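Long-range contacts in phosphatase YwpJ (Bacillus subtilis, PDB 1NRW), which removes phosphate from phosphorylated five- and six-carbon sugars and nucleoside monophosphates in vitro, and less readily from FMN, as a magnesium-dependent phosphatase of the HAD superfamily: residues M4-A8 against I230-A236; A67-V71 against F172-L176; A195-T199 against L210-S216; A215-Q219 against N243-M247. Residue numbers count along the deposited sequence, not the author numbering.

Contact 1: residues M4-A8 against I230-A236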
loop_
_atom_site.group_PDB
_atom_site.type_symbol
_atom_site.label_atom_id
_atom_site.label_comp_id
_atom_site.label_asym_id
_atom_site.label_seq_id
_atom_site.Cartn_x
_atom_site.Cartn_y
_atom_site.Cartn_z
HETATM N N MSE A 4 -23.482 3.263 -1.568
HETATM C CA MSE A 4 -22.066 3.651 -1.832
HETATM C C MSE A 4 -21.825 3.900 -3.315
HETATM O O MSE A 4 -22.280 3.135 -4.168
HETATM C CB MSE A 4 -21.115 2.548 -1.346
HETATM C CG MSE A 4 -21.195 2.244 0.140
HETATM SE SE MSE A 4 -20.690 3.735 1.268
HETATM C CE MSE A 4 -22.462 4.335 1.768
ATOM N N LYS A 5 -21.106 4.973 -3.623
ATOM C CA LYS A 5 -20.796 5.307 -5.006
ATOM C C LYS A 5 -19.317 5.073 -5.303
ATOM O O LYS A 5 -18.915 4.979 -6.462
ATOM C CB LYS A 5 -21.158 6.764 -5.297
ATOM C CG LYS A 5 -22.652 7.012 -5.473
ATOM C CD LYS A 5 -22.917 8.441 -5.927
ATOM C CE LYS A 5 -24.380 8.652 -6.301
ATOM N NZ LYS A 5 -25.301 8.381 -5.162
ATOM N N LEU A 6 -18.516 4.986 -4.248
ATOM C CA LEU A 6 -17.081 4.756 -4.383
ATOM C C LEU A 6 -16.614 3.824 -3.267
ATOM O O LEU A 6 -16.970 4.008 -2.101
ATOM C CB LEU A 6 -16.316 6.086 -4.313
ATOM C CG LEU A 6 -14.792 6.055 -4.517
ATOM C CD1 LEU A 6 -14.296 7.451 -4.857
ATOM C CD2 LEU A 6 -14.098 5.541 -3.265
ATOM N N ILE A 7 -15.825 2.817 -3.630
ATOM C CA ILE A 7 -15.311 1.869 -2.651
ATOM C C ILE A 7 -13.802 1.736 -2.814
ATOM O O ILE A 7 -13.322 1.388 -3.892
ATOM C CB ILE A 7 -15.956 0.475 -2.828
ATOM C CG1 ILE A 7 -17.474 0.588 -2.655
ATOM C CG2 ILE A 7 -15.376 -0.508 -1.816
ATOM C CD1 ILE A 7 -18.227 -0.664 -3.037
ATOM N N ALA A 8 -13.066 2.037 -1.744
ATOM C CA ALA A 8 -11.604 1.954 -1.740
ATOM C C ALA A 8 -11.208 0.619 -1.112
ATOM O O ALA A 8 -11.667 0.281 -0.019
ATOM C CB ALA A 8 -11.019 3.114 -0.944
ATOM N N ILE A 230 -18.290 12.938 -5.589
ATOM C CA ILE A 230 -18.908 11.927 -4.743
ATOM C C ILE A 230 -18.708 12.289 -3.276
ATOM O O ILE A 230 -17.578 12.409 -2.809
ATOM C CB ILE A 230 -18.293 10.532 -4.997
ATOM C CG1 ILE A 230 -18.526 10.120 -6.451
ATOM C CG2 ILE A 230 -18.905 9.512 -4.046
ATOM C CD1 ILE A 230 -17.852 8.817 -6.844
ATOM N N PRO A 231 -19.811 12.477 -2.532
ATOM C CA PRO A 231 -19.755 12.827 -1.108
ATOM C C PRO A 231 -19.058 11.713 -0.328
ATOM O O PRO A 231 -19.252 10.535 -0.623
ATOM C CB PRO A 231 -21.231 12.948 -0.721
ATOM C CG PRO A 231 -21.901 13.317 -2.005
ATOM C CD PRO A 231 -21.206 12.428 -3.004
ATOM N N LEU A 232 -18.253 12.078 0.665
ATOM C CA LEU A 232 -17.560 11.068 1.457
ATOM C C LEU A 232 -18.551 10.153 2.168
ATOM O O LEU A 232 -18.237 9.002 2.465
ATOM C CB LEU A 232 -16.630 11.728 2.478
ATOM C CG LEU A 232 -15.373 12.369 1.888
ATOM C CD1 LEU A 232 -14.566 13.031 2.989
ATOM C CD2 LEU A 232 -14.544 11.296 1.184
ATOM N N GLU A 233 -19.751 10.664 2.434
ATOM C CA GLU A 233 -20.775 9.865 3.104
ATOM C C GLU A 233 -21.174 8.687 2.218
ATOM O O GLU A 233 -21.724 7.693 2.695
ATOM C CB GLU A 233 -22.013 10.722 3.409
ATOM C CG GLU A 233 -21.780 11.855 4.408
ATOM C CD GLU A 233 -20.771 12.887 3.924
ATOM O OE1 GLU A 233 -20.904 13.366 2.776
ATOM O OE2 GLU A 233 -19.847 13.226 4.697
ATOM N N GLU A 234 -20.892 8.804 0.926
ATOM C CA GLU A 234 -21.216 7.751 -0.028
ATOM C C GLU A 234 -19.976 6.971 -0.478
ATOM O O GLU A 234 -19.925 6.451 -1.595
ATOM C CB GLU A 234 -21.929 8.352 -1.241
ATOM C CG GLU A 234 -23.359 8.790 -0.943
ATOM C CD GLU A 234 -23.932 9.691 -2.017
ATOM O OE1 GLU A 234 -23.868 9.322 -3.205
ATOM O OE2 GLU A 234 -24.452 10.771 -1.671
ATOM N N THR A 235 -18.984 6.901 0.401
ATOM C CA THR A 235 -17.759 6.163 0.112
ATOM C C THR A 235 -17.486 5.180 1.244
ATOM O O THR A 235 -17.849 5.429 2.398
ATOM C CB THR A 235 -16.531 7.096 -0.007
ATOM O OG1 THR A 235 -16.237 7.675 1.272
ATOM C CG2 THR A 235 -16.793 8.200 -1.016
ATOM N N ALA A 236 -16.853 4.061 0.905
ATOM C CA ALA A 236 -16.494 3.045 1.887
ATOM C C ALA A 236 -15.040 2.665 1.616
ATOM O O ALA A 236 -14.570 2.780 0.483
ATOM C CB ALA A 236 -17.389 1.819 1.743
#
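Two neighbouring parallel strands of the Rossmann-like HAD core sheet, 6-10 and 235-239, start side by side here, and the loop entering the second one is tied to the residues leading into the first. I230 comes first: its CB points at M4-A8, CG2 touching K5 CB (3.8 Å) and CD1 reaching L6 CB (4.0 Å). The chain then swings away through a 3-10 turn at L232-E233, closed by E234 N to P231 O (2.8 Å) and by T235 OG1 to L232 O (2.7 Å); L232 itself packs on helix 217-227. At E234 the chain returns. Its carbonyl O accepts from K5 N (2.8 Å) and weakly from L6 N (3.3 Å), while its carboxylate OE1 forms a salt bridge with K5 NZ (2.6 Å), so backbone and side chain bind the same lysine. T235 pairs with L6, CA to CA 4.8 Å, and both side chains go to the sheet face where L6 packs on L221 of helix 217-227. A236 pairs with I7 on the other face, beside L288 and the C-terminal helix 279-286. The selenium of selenomethionine M4 rests 3.8 Å from A236 CB. Parallel register is set by A236, whose N donates to L6 O (3.0 Å) and whose O accepts from A8 N at 2.8 Å, nearly linear at 172°.

Contact 2: residues A67-V71 against F172-L176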
loop_
_atom_site.group_PDB
_atom_site.type_symbol
_atom_site.label_atom_id
_atom_site.label_comp_id
_atom_site.label_asym_id
_atom_site.label_seq_id
_atom_site.Cartn_x
_atom_site.Cartn_y
_atom_site.Cartn_z
ATOM N N ALA A 67 1.811 4.080 -3.836
ATOM C CA ALA A 67 2.822 4.803 -3.080
ATOM C C ALA A 67 2.236 5.511 -1.858
ATOM O O ALA A 67 2.578 6.658 -1.555
ATOM C CB ALA A 67 3.534 5.798 -3.986
ATOM N N ASN A 68 1.346 4.811 -1.161
ATOM C CA ASN A 68 0.727 5.322 0.053
ATOM C C ASN A 68 -0.098 6.590 -0.152
ATOM O O ASN A 68 -0.178 7.434 0.740
ATOM C CB ASN A 68 1.806 5.576 1.118
ATOM C CG ASN A 68 1.223 5.800 2.499
ATOM O OD1 ASN A 68 0.357 5.045 2.943
ATOM N ND2 ASN A 68 1.704 6.828 3.193
ATOM N N GLY A 69 -0.712 6.724 -1.321
ATOM C CA GLY A 69 -1.534 7.895 -1.572
ATOM C C GLY A 69 -0.799 9.025 -2.263
ATOM O O GLY A 69 -1.347 10.116 -2.437
ATOM N N ALA A 70 0.445 8.777 -2.655
ATOM C CA ALA A 70 1.226 9.795 -3.350
ATOM C C ALA A 70 0.895 9.809 -4.838
ATOM O O ALA A 70 1.107 10.814 -5.519
ATOM C CB ALA A 70 2.725 9.530 -3.162
ATOM N N VAL A 71 0.371 8.694 -5.340
ATOM C CA VAL A 71 0.053 8.578 -6.760
ATOM C C VAL A 71 -1.351 8.045 -7.045
ATOM O O VAL A 71 -1.830 7.126 -6.374
ATOM C CB VAL A 71 1.088 7.660 -7.465
ATOM C CG1 VAL A 71 0.793 7.571 -8.953
ATOM C CG2 VAL A 71 2.494 8.188 -7.227
ATOM N N PHE A 172 10.366 11.336 -5.860
ATOM C CA PHE A 172 10.310 10.442 -4.710
ATOM C C PHE A 172 8.881 10.445 -4.178
ATOM O O PHE A 172 8.379 11.479 -3.746
ATOM C CB PHE A 172 11.281 10.933 -3.634
ATOM C CG PHE A 172 12.719 10.936 -4.081
ATOM C CD1 PHE A 172 13.433 9.747 -4.174
ATOM C CD2 PHE A 172 13.348 12.124 -4.445
ATOM C CE1 PHE A 172 14.758 9.737 -4.625
ATOM C CE2 PHE A 172 14.668 12.128 -4.897
ATOM C CZ PHE A 172 15.377 10.930 -4.988
ATOM N N TYR A 173 8.231 9.284 -4.210
ATOM C CA TYR A 173 6.847 9.184 -3.754
ATOM C C TYR A 173 6.661 8.563 -2.379
ATOM O O TYR A 173 5.886 9.060 -1.568
ATOM C CB TYR A 173 6.017 8.376 -4.754
ATOM C CG TYR A 173 6.014 8.924 -6.160
ATOM C CD1 TYR A 173 5.762 10.276 -6.405
ATOM C CD2 TYR A 173 6.245 8.089 -7.249
ATOM C CE1 TYR A 173 5.742 10.778 -7.706
ATOM C CE2 TYR A 173 6.228 8.578 -8.551
ATOM C CZ TYR A 173 5.976 9.923 -8.773
ATOM O OH TYR A 173 5.955 10.403 -10.062
ATOM N N ASN A 174 7.362 7.463 -2.122
ATOM C CA ASN A 174 7.215 6.765 -0.852
ATOM C C ASN A 174 8.537 6.073 -0.557
ATOM O O ASN A 174 9.201 5.579 -1.470
ATOM C CB ASN A 174 6.069 5.741 -0.985
ATOM C CG ASN A 174 5.628 5.143 0.347
ATOM O OD1 ASN A 174 5.677 5.793 1.389
ATOM N ND2 ASN A 174 5.155 3.895 0.301
ATOM N N ILE A 175 8.926 6.075 0.711
ATOM C CA ILE A 175 10.162 5.433 1.135
ATOM C C ILE A 175 9.835 4.428 2.225
ATOM O O ILE A 175 9.278 4.785 3.269
ATOM C CB ILE A 175 11.177 6.458 1.689
ATOM C CG1 ILE A 175 11.548 7.463 0.595
ATOM C CG2 ILE A 175 12.433 5.735 2.182
ATOM C CD1 ILE A 175 12.410 8.628 1.085
ATOM N N LEU A 176 10.166 3.168 1.970
ATOM C CA LEU A 176 9.926 2.108 2.942
ATOM C C LEU A 176 11.233 1.801 3.673
ATOM O O LEU A 176 12.279 1.659 3.042
ATOM C CB LEU A 176 9.409 0.845 2.238
ATOM C CG LEU A 176 9.133 -0.399 3.100
ATOM C CD1 LEU A 176 8.091 -1.270 2.418
ATOM C CD2 LEU A 176 10.427 -1.186 3.339
#
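No hydrogen bond joins A67-V71 to F172-L176; small side chains pack against one tyrosine and one asparagine, burying 233 Å². Y173, in the m rotamer (chi1 -58°), lays its ring along the loop, and V71, with chi1 t, places CG2 3.7 Å from the ring centroid and 11° off its normal, a CH-pi contact over the face. A67 CB and A70 CB close on Y173 CB at 3.7 and 3.8 Å. N174 is t at chi1 and touches A67, CB to CB 3.9 Å; its ND2 is bound by E209 and by the carbonyl of G45. N68, also t, sets its CB 3.8 Å from N174 ND2 and sends its own ND2 to S211. Each segment carries a classic beta bulge: A70 and V71 together face a single residue of strand 63-66, and Y173 and N174 together face F107. The contact thus joins the core to the cap: the loop between core strands 63-66 and 71-73 meets cap strand 172-178, which runs between strands 103-108 and 207-212 and is backed by helix 87-99.

Contact 3: residues A195-T199 against L210-S216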
loop_
_atom_site.group_PDB
_atom_site.type_symbol
_atom_site.label_atom_id
_atom_site.label_comp_id
_atom_site.label_asym_id
_atom_site.label_seq_id
_atom_site.Cartn_x
_atom_site.Cartn_y
_atom_site.Cartn_z
ATOM N N ALA A 195 7.310 14.832 12.424
ATOM C CA ALA A 195 7.635 15.595 11.221
ATOM C C ALA A 195 6.345 16.013 10.518
ATOM O O ALA A 195 5.649 15.187 9.925
ATOM C CB ALA A 195 8.504 14.760 10.287
ATOM N N GLU A 196 6.040 17.306 10.579
ATOM C CA GLU A 196 4.815 17.832 9.987
ATOM C C GLU A 196 4.807 17.889 8.464
ATOM O O GLU A 196 3.757 18.096 7.856
ATOM C CB GLU A 196 4.529 19.220 10.565
ATOM C CG GLU A 196 4.613 19.256 12.082
ATOM C CD GLU A 196 3.393 19.879 12.725
ATOM O OE1 GLU A 196 2.273 19.381 12.479
ATOM O OE2 GLU A 196 3.552 20.862 13.480
ATOM N N ASP A 197 5.970 17.708 7.846
ATOM C CA ASP A 197 6.064 17.741 6.392
ATOM C C ASP A 197 5.985 16.330 5.809
ATOM O O ASP A 197 6.094 16.146 4.600
ATOM C CB ASP A 197 7.379 18.401 5.961
ATOM C CG ASP A 197 8.605 17.662 6.474
ATOM O OD1 ASP A 197 8.639 17.328 7.676
ATOM O OD2 ASP A 197 9.538 17.420 5.679
ATOM N N LEU A 198 5.775 15.342 6.671
ATOM C CA LEU A 198 5.712 13.951 6.227
ATOM C C LEU A 198 4.535 13.170 6.790
ATOM O O LEU A 198 3.906 13.579 7.767
ATOM C CB LEU A 198 6.996 13.225 6.635
ATOM C CG LEU A 198 8.330 13.748 6.099
ATOM C CD1 LEU A 198 9.481 13.015 6.793
ATOM C CD2 LEU A 198 8.387 13.558 4.590
ATOM N N THR A 199 4.247 12.039 6.150
ATOM C CA THR A 199 3.201 11.125 6.591
ATOM C C THR A 199 3.967 9.856 6.988
ATOM O O THR A 199 4.751 9.326 6.195
ATOM C CB THR A 199 2.201 10.781 5.460
ATOM O OG1 THR A 199 1.384 11.924 5.169
ATOM C CG2 THR A 199 1.299 9.625 5.877
ATOM N N LEU A 210 7.390 6.312 4.649
ATOM C CA LEU A 210 7.376 7.763 4.706
ATOM C C LEU A 210 7.031 8.361 3.349
ATOM O O LEU A 210 7.674 8.061 2.344
ATOM C CB LEU A 210 8.748 8.278 5.151
ATOM C CG LEU A 210 9.157 7.958 6.591
ATOM C CD1 LEU A 210 10.656 8.178 6.760
ATOM C CD2 LEU A 210 8.370 8.832 7.555
ATOM N N SER A 211 6.002 9.202 3.325
ATOM C CA SER A 211 5.599 9.882 2.101
ATOM C C SER A 211 5.384 11.340 2.499
ATOM O O SER A 211 5.531 11.684 3.675
ATOM C CB SER A 211 4.311 9.268 1.539
ATOM O OG SER A 211 3.294 9.224 2.521
ATOM N N SER A 212 5.053 12.196 1.539
ATOM C CA SER A 212 4.845 13.601 1.865
ATOM C C SER A 212 3.605 13.778 2.741
ATOM O O SER A 212 2.732 12.910 2.784
ATOM C CB SER A 212 4.711 14.430 0.591
ATOM O OG SER A 212 4.824 15.813 0.888
ATOM N N ARG A 213 3.534 14.909 3.439
ATOM C CA ARG A 213 2.410 15.194 4.324
ATOM C C ARG A 213 1.047 15.012 3.664
ATOM O O ARG A 213 0.117 14.506 4.290
ATOM C CB ARG A 213 2.517 16.625 4.866
ATOM C CG ARG A 213 1.405 17.001 5.838
ATOM C CD ARG A 213 1.373 16.049 7.030
ATOM N NE ARG A 213 0.285 16.350 7.956
ATOM C CZ ARG A 213 0.195 17.466 8.674
ATOM N NH1 ARG A 213 1.134 18.400 8.581
ATOM N NH2 ARG A 213 -0.839 17.651 9.486
ATOM N N LYS A 214 0.925 15.430 2.408
ATOM C CA LYS A 214 -0.342 15.318 1.696
ATOM C C LYS A 214 -0.534 13.987 0.988
ATOM O O LYS A 214 -1.498 13.810 0.248
ATOM C CB LYS A 214 -0.494 16.455 0.685
ATOM C CG LYS A 214 -0.631 17.833 1.318
ATOM C CD LYS A 214 -0.966 18.876 0.256
ATOM C CE LYS A 214 -1.052 20.273 0.851
ATOM N NZ LYS A 214 0.255 20.703 1.425
ATOM N N ALA A 215 0.386 13.053 1.213
ATOM C CA ALA A 215 0.281 11.736 0.597
ATOM C C ALA A 215 -0.058 10.666 1.637
ATOM O O ALA A 215 0.807 10.220 2.387
ATOM C CB ALA A 215 1.590 11.375 -0.111
ATOM N N SER A 216 -1.327 10.282 1.695
ATOM C CA SER A 216 -1.779 9.230 2.601
ATOM C C SER A 216 -2.959 8.574 1.892
ATOM O O SER A 216 -3.565 9.177 1.001
ATOM C CB SER A 216 -2.207 9.795 3.965
ATOM O OG SER A 216 -3.424 10.524 3.895
HETATM O O HOH W 1 3.909 7.517 4.377
#
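T199 overlaps S211, with CB 3.5 Å from OG, on a shared face of the antiparallel hairpin formed by strands 198-201 and 207-212 at the edge of the cap sheet. They are a hydrogen-bonded pair: T199 N donates to S211 O (2.8 Å) and S211 N to T199 O (3.1 Å). L198 and S212 form the next, non-hydrogen-bonded pair, their side chains diverging; L198 goes to helix 87-99 and Y192. Beyond it both chains turn, in type I turns A195-L198 and S212-A215. T199 OG1 reaches over the second turn to donate to S212 O (2.9 Å), and S211 OG donates to A215 O (2.7 Å), so side chains of both strands hold the segment that leaves the cap for helix 217-227. A water links T199 O (2.7 Å) and S211 OG (2.6 Å). R213 ties the two turns together: its N donates to D197 O (3.1 Å), and its guanidinium NH1 meets E196 O edge-on at 2.7 Å.

Contact 4: residues A215-Q219 against N243-M247. With PO4 (phosphate ion), chain B.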
loop_
_atom_site.group_PDB
_atom_site.type_symbol
_atom_site.label_atom_id
_atom_site.label_comp_id
_atom_site.label_asym_id
_atom_site.label_seq_id
_atom_site.Cartn_x
_atom_site.Cartn_y
_atom_site.Cartn_z
ATOM N N ALA A 215 0.386 13.053 1.213
ATOM C CA ALA A 215 0.281 11.736 0.597
ATOM C C ALA A 215 -0.058 10.666 1.637
ATOM O O ALA A 215 0.807 10.220 2.387
ATOM C CB ALA A 215 1.590 11.375 -0.111
ATOM N N SER A 216 -1.327 10.282 1.695
ATOM C CA SER A 216 -1.779 9.230 2.601
ATOM C C SER A 216 -2.959 8.574 1.892
ATOM O O SER A 216 -3.565 9.177 1.001
ATOM C CB SER A 216 -2.207 9.795 3.965
ATOM O OG SER A 216 -3.424 10.524 3.895
ATOM N N LYS A 217 -3.287 7.338 2.253
ATOM C CA LYS A 217 -4.397 6.679 1.582
ATOM C C LYS A 217 -5.693 7.455 1.786
ATOM O O LYS A 217 -6.507 7.554 0.873
ATOM C CB LYS A 217 -4.547 5.235 2.075
ATOM C CG LYS A 217 -3.406 4.330 1.617
ATOM C CD LYS A 217 -3.699 2.861 1.904
ATOM C CE LYS A 217 -2.545 1.969 1.451
ATOM N NZ LYS A 217 -2.874 0.528 1.641
ATOM N N GLY A 218 -5.866 8.021 2.980
ATOM C CA GLY A 218 -7.065 8.788 3.268
ATOM C C GLY A 218 -7.159 10.079 2.467
ATOM O O GLY A 218 -8.219 10.414 1.953
ATOM N N GLN A 219 -6.056 10.810 2.352
ATOM C CA GLN A 219 -6.072 12.057 1.592
ATOM C C GLN A 219 -6.273 11.810 0.099
ATOM O O GLN A 219 -6.929 12.597 -0.584
ATOM C CB GLN A 219 -4.779 12.840 1.829
ATOM C CG GLN A 219 -4.678 13.420 3.228
ATOM C CD GLN A 219 -3.350 14.095 3.485
ATOM O OE1 GLN A 219 -2.361 13.445 3.854
ATOM N NE2 GLN A 219 -3.310 15.402 3.275
ATOM N N ASN A 243 -1.456 1.276 7.695
ATOM C CA ASN A 243 -1.444 2.316 6.672
ATOM C C ASN A 243 -2.830 2.585 6.078
ATOM O O ASN A 243 -2.999 3.502 5.271
ATOM C CB ASN A 243 -0.432 1.964 5.568
ATOM C CG ASN A 243 -0.720 0.626 4.898
ATOM O OD1 ASN A 243 -1.269 -0.286 5.514
ATOM N ND2 ASN A 243 -0.318 0.498 3.630
ATOM N N ASP A 244 -3.820 1.788 6.477
ATOM C CA ASP A 244 -5.185 1.966 5.984
ATOM C C ASP A 244 -6.032 2.820 6.922
ATOM O O ASP A 244 -7.136 3.232 6.564
ATOM C CB ASP A 244 -5.898 0.618 5.820
ATOM C CG ASP A 244 -5.237 -0.282 4.804
ATOM O OD1 ASP A 244 -4.703 0.239 3.800
ATOM O OD2 ASP A 244 -5.281 -1.518 5.002
ATOM N N LYS A 245 -5.522 3.075 8.122
ATOM C CA LYS A 245 -6.265 3.843 9.117
ATOM C C LYS A 245 -6.873 5.133 8.574
ATOM O O LYS A 245 -8.078 5.368 8.720
ATOM C CB LYS A 245 -5.367 4.155 10.315
ATOM C CG LYS A 245 -6.058 4.909 11.440
ATOM C CD LYS A 245 -5.097 5.142 12.599
ATOM C CE LYS A 245 -5.702 6.056 13.649
ATOM N NZ LYS A 245 -6.941 5.484 14.235
ATOM N N SER A 246 -6.053 5.957 7.934
ATOM C CA SER A 246 -6.538 7.225 7.403
ATOM C C SER A 246 -7.652 7.096 6.372
ATOM O O SER A 246 -8.520 7.970 6.300
ATOM C CB SER A 246 -5.382 8.050 6.817
ATOM O OG SER A 246 -4.800 7.434 5.680
HETATM N N MSE A 247 -7.665 6.030 5.574
HETATM C CA MSE A 247 -8.740 5.944 4.597
HETATM C C MSE A 247 -10.036 5.426 5.216
HETATM O O MSE A 247 -11.117 5.798 4.767
HETATM C CB MSE A 247 -8.330 5.145 3.347
HETATM C CG MSE A 247 -8.361 3.652 3.433
HETATM SE SE MSE A 247 -8.064 2.958 1.628
HETATM C CE MSE A 247 -7.542 1.168 2.137
HETATM P P PO4 B . -0.530 -2.538 1.181
HETATM O O1 PO4 B . -1.625 -3.038 2.035
HETATM O O2 PO4 B . -0.572 -1.054 1.148
HETATM O O3 PO4 B . 0.768 -2.989 1.740
HETATM O O4 PO4 B . -0.702 -3.072 -0.190
HETATM O O HOH W 2 -1.738 5.927 4.373
#
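G218 and M247 bring their CA atoms to 3.6 Å, so close that a CB on G218 would clash with S246 O; the missing side chain lets the first turns of helices 217-227 and 245-250 meet backbone to backbone. S246 OG accepts from G218 N at 3.0 Å, and selenomethionine M247 packs its CB on the K217 backbone, 3.8 Å from K217 C. S216 is the N-cap of helix 217-227, its OG accepting from Q219 N (3.1 Å). A water spans K217 N (3.0 Å) and N243 O (2.9 Å). K217 runs out fully extended, chi2 to chi4 all t, and its buried NZ forms a salt bridge with D244 OD1 (2.8 Å) and donates to phosphate O2 (2.8 Å). N243, which also binds phosphate, stands on the same side of the ion. D10 gives NZ a second salt bridge, and T44, G45 and D12 complete the phosphate's cradle. Such a lysine, set beside the acidic metal-site loop, is the hallmark of the HAD phosphatase active site.

How the contacts relate
Contact 4 lies at the catalytic centre, where K217 holds phosphate and the D244 side chain is about 4 Å from calcium in the probable magnesium site. Contact 1 lies in the core sheet, about 15 Å away between centres, and touches it where A8 CB meets M247 SE (3.9 Å); strand 6-10 leads to D10, probable nucleophile. Contact 2 spans core and cap, contact 3 the cap hairpin; their centres are about 9 Å apart, joined by I175 O to L210 N (2.8 Å) and N68 ND2 to S211 OG (3.0 Å). A215 and S216, shared by contacts 3 and 4, lead to the helix beginning at phosphate-binding K217; A70 CA is 3.6 Å from A215 CB.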